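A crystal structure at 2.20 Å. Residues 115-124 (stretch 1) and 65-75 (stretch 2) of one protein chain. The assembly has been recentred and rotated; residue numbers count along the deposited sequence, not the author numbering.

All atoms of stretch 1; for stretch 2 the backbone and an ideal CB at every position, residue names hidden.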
# COMPACT_ATOMS: atom_id res chain seq x y z
N GLN A 115 3.18 26.87 21.90
CA GLN A 115 2.87 25.45 21.83
C GLN A 115 2.06 25.20 20.58
O GLN A 115 1.22 26.02 20.20
CB GLN A 115 2.04 25.05 23.03
CG GLN A 115 2.09 23.58 23.40
CD GLN A 115 0.95 23.21 24.32
OE1 GLN A 115 0.56 22.05 24.42
NE2 GLN A 115 0.39 24.21 25.00
N VAL A 116 2.31 24.06 19.95
CA VAL A 116 1.63 23.69 18.71
C VAL A 116 0.43 22.79 19.03
O VAL A 116 0.59 21.66 19.47
CB VAL A 116 2.62 23.02 17.72
CG1 VAL A 116 1.92 22.22 16.63
CG2 VAL A 116 3.54 24.06 17.12
N ILE A 117 -0.76 23.32 18.84
CA ILE A 117 -1.95 22.64 19.35
C ILE A 117 -2.67 21.83 18.26
O ILE A 117 -3.74 21.25 18.49
CB ILE A 117 -2.91 23.64 20.05
CG1 ILE A 117 -3.45 24.67 19.06
CG2 ILE A 117 -2.22 24.33 21.22
CD1 ILE A 117 -4.64 25.42 19.58
N GLY A 118 -2.06 21.79 17.08
CA GLY A 118 -2.72 21.33 15.88
C GLY A 118 -2.13 22.01 14.68
O GLY A 118 -1.09 22.66 14.79
N ALA A 119 -2.78 21.86 13.53
CA ALA A 119 -2.41 22.58 12.32
C ALA A 119 -3.54 22.66 11.31
O ALA A 119 -4.53 21.92 11.40
CB ALA A 119 -1.23 21.92 11.68
N VAL A 120 -3.38 23.56 10.34
CA VAL A 120 -4.34 23.72 9.25
C VAL A 120 -3.65 23.45 7.92
O VAL A 120 -2.43 23.45 7.83
CB VAL A 120 -5.01 25.16 9.26
CG1 VAL A 120 -5.65 25.48 10.62
CG2 VAL A 120 -3.99 26.26 8.88
N GLY A 121 -4.46 23.22 6.89
CA GLY A 121 -3.98 22.94 5.54
C GLY A 121 -5.02 23.42 4.53
O GLY A 121 -6.22 23.17 4.70
N VAL A 122 -4.57 24.13 3.50
CA VAL A 122 -5.45 24.61 2.41
C VAL A 122 -4.86 24.15 1.08
O VAL A 122 -3.64 24.17 0.89
CB VAL A 122 -5.59 26.16 2.43
CG1 VAL A 122 -6.32 26.68 1.19
CG2 VAL A 122 -6.34 26.62 3.65
N SER A 123 -5.71 23.70 0.17
CA SER A 123 -5.23 23.28 -1.14
C SER A 123 -6.27 23.61 -2.18
O SER A 123 -7.45 23.62 -1.88
CB SER A 123 -4.91 21.79 -1.14
OG SER A 123 -4.36 21.40 -2.38
N GLY A 124 -5.81 23.88 -3.40
CA GLY A 124 -6.69 23.99 -4.56
C GLY A 124 -6.65 25.36 -5.20
O GLY A 124 -7.33 25.61 -6.20
N UNK A 65 -2.81 16.46 4.34
CA UNK A 65 -1.40 16.22 4.65
C UNK A 65 -0.56 17.45 4.89
O UNK A 65 0.44 17.38 5.59
CB UNK A 65 -0.76 15.42 3.51
N UNK A 66 -0.97 18.57 4.31
CA UNK A 66 -0.38 19.86 4.65
C UNK A 66 -0.61 20.15 6.11
O UNK A 66 0.28 20.64 6.76
CB UNK A 66 -0.96 20.98 3.78
N UNK A 67 -1.79 19.82 6.63
CA UNK A 67 -2.07 20.08 8.05
C UNK A 67 -1.21 19.14 8.89
O UNK A 67 -0.51 19.57 9.82
CB UNK A 67 -3.55 19.89 8.37
N UNK A 68 -1.25 17.86 8.55
CA UNK A 68 -0.47 16.86 9.27
C UNK A 68 1.02 17.15 9.19
O UNK A 68 1.73 16.92 10.17
CB UNK A 68 -0.76 15.46 8.72
N UNK A 69 1.49 17.67 8.06
CA UNK A 69 2.89 18.07 7.92
C UNK A 69 3.23 19.30 8.76
O UNK A 69 4.24 19.32 9.46
CB UNK A 69 3.21 18.35 6.45
N UNK A 70 2.37 20.31 8.69
CA UNK A 70 2.51 21.49 9.52
C UNK A 70 2.53 21.21 11.04
O UNK A 70 3.27 21.86 11.79
CB UNK A 70 1.37 22.45 9.20
N UNK A 71 1.72 20.25 11.49
CA UNK A 71 1.67 19.88 12.90
C UNK A 71 2.86 19.00 13.25
O UNK A 71 3.44 19.13 14.31
CB UNK A 71 0.36 19.16 13.23
N UNK A 72 3.18 18.06 12.37
CA UNK A 72 4.16 17.04 12.70
C UNK A 72 5.55 17.69 12.76
O UNK A 72 6.23 17.58 13.79
CB UNK A 72 4.13 15.90 11.68
N UNK A 73 5.93 18.44 11.72
CA UNK A 73 7.25 19.13 11.65
C UNK A 73 7.30 20.53 12.31
O UNK A 73 8.34 21.20 12.30
CB UNK A 73 7.65 19.28 10.18
N UNK A 74 6.17 20.96 12.86
CA UNK A 74 6.06 22.16 13.70
C UNK A 74 6.40 23.46 13.00
O UNK A 74 6.98 24.36 13.59
CB UNK A 74 6.97 22.01 14.92
N UNK A 75 6.04 23.56 11.73
CA UNK A 75 6.36 24.74 10.94
C UNK A 75 5.49 24.75 9.67
O UNK A 75 4.81 23.77 9.38
CB UNK A 75 7.85 24.77 10.59

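Residues 65-72 end a helix that packs across strand 116-123 in a roughly antiparallel sense, with 145° between their directions and an axis-to-axis approach of 5.8 Å. Position 65 has helical angles and a CA-to-CB bond pointing away from the strand, so stretch 1 sets no preference there; the residue is Asn 65.

Position 66 is different. Its CB points toward the strand, and the ideal CB lies 4.0 Å from Gly 121 CA, close enough that a CB on Gly 121 would come too near this position and clash with the backbone N of position 67. Beyond it the strand runs on to the carbonyl of Val 122 and the hydroxyl of Ser 123. A long, unbranched side chain ending in a donor would suit this path, such as lysine or arginine; glutamine might also reach, and a shorter apolar chain could cover the glycine but would leave the carbonyl unanswered. The residue is Lys 66. Its chi1 is m and the remaining three torsions are t, so the chain extends along the strand and NZ donates a hydrogen bond to Val 122 O at 2.9 Å. NZ also donates to a water, 3.0 Å from NZ to the water O, and that same water lies 2.9 Å from Ser 123 OG, bridging the two side chains.

At position 67 the CB points sideways, but the backbone is very near: its CA approaches Val 120 O at 3.4 Å in a CA-H...O contact, and the ideal CB is 3.6 Å from Val 120 C and 3.8 Å from Ala 119 O. Small residues fit best here, alanine, glycine or serine. Ala 67 is found, its CB 3.7 Å from Gly 121 N; the bare glycine lets the chains come within 4.3 Å, CA of Gly 121 to CA of Ala 67.

Positions 68 and 69 touch nothing of stretch 1, and many residues would serve. They are Trp 68, whose CB points away, and Ser 69.

Position 70 points toward the strand, its ideal CB 3.6 Å from Ala 119 CB and 4.2 Å from Val 120 O. A small apolar residue is the simplest answer, and Ala 70 packs its CB 3.7 Å from Ala 119 CB.

At position 71 the CB points sideways, 3.5 Å from Ala 119 CB in its ideal place, with Val 116 CG1 farther along at 4.8 Å. Alanine, serine, cysteine or perhaps valine would suit. Cys 71, with chi1 t, sets its CB 3.6 Å from Ala 119 CB and its SG 4.4 Å from Val 116 CG1.

Positions 72 and 73 make no contact and are Ser 72 and Leu 73. Position 74 leaves the helix with positive phi, which favours glycine or asparagine without excluding others. Its ideal CB is 4.6 Å from Val 116 CG2, so an aliphatic stem is welcome. Lys 74 supplies one, CB 4.4 Å from Val 116 CG2, while its end leads away. Position 75, pointing away, is Gln 75.

Stretch 2 65-75: NKAWSACSLKQ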
# COMPACT_ATOMS: atom_id res chain seq x y z
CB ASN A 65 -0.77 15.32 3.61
CG ASN A 65 -1.43 14.00 3.56
OD1 ASN A 65 -1.78 13.42 4.61
ND2 ASN A 65 -1.64 13.50 2.36
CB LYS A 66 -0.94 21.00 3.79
CG LYS A 66 -0.44 20.99 2.36
CD LYS A 66 -1.18 22.01 1.51
CE LYS A 66 -0.43 22.37 0.23
NZ LYS A 66 -1.24 23.36 -0.55
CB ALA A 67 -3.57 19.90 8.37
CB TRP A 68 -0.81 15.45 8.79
CG TRP A 68 -0.00 14.39 9.47
CD1 TRP A 68 -0.34 13.69 10.61
CD2 TRP A 68 1.28 13.90 9.06
NE1 TRP A 68 0.65 12.80 10.93
CE2 TRP A 68 1.66 12.92 10.00
CE3 TRP A 68 2.16 14.23 8.02
CZ2 TRP A 68 2.88 12.24 9.92
CZ3 TRP A 68 3.38 13.56 7.95
CH2 TRP A 68 3.72 12.57 8.89
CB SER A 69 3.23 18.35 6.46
OG SER A 69 3.28 17.15 5.70
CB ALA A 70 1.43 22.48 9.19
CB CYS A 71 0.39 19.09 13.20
SG CYS A 71 0.24 18.55 14.94
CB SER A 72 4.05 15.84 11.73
OG SER A 72 5.13 14.93 11.85
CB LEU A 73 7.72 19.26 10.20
CG LEU A 73 7.82 18.07 9.24
CD1 LEU A 73 7.27 18.50 7.89
CD2 LEU A 73 9.26 17.63 9.07
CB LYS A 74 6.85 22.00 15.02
CG LYS A 74 6.37 20.82 15.89
CD LYS A 74 7.33 20.48 17.03
CE LYS A 74 7.23 19.00 17.38
NZ LYS A 74 7.73 18.65 18.73
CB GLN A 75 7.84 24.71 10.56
CG GLN A 75 8.18 23.53 9.65
CD GLN A 75 9.63 23.53 9.24
OE1 GLN A 75 9.97 23.96 8.14
NE2 GLN A 75 10.49 23.06 10.13
O HOH W 1 -1.87 22.48 -3.39
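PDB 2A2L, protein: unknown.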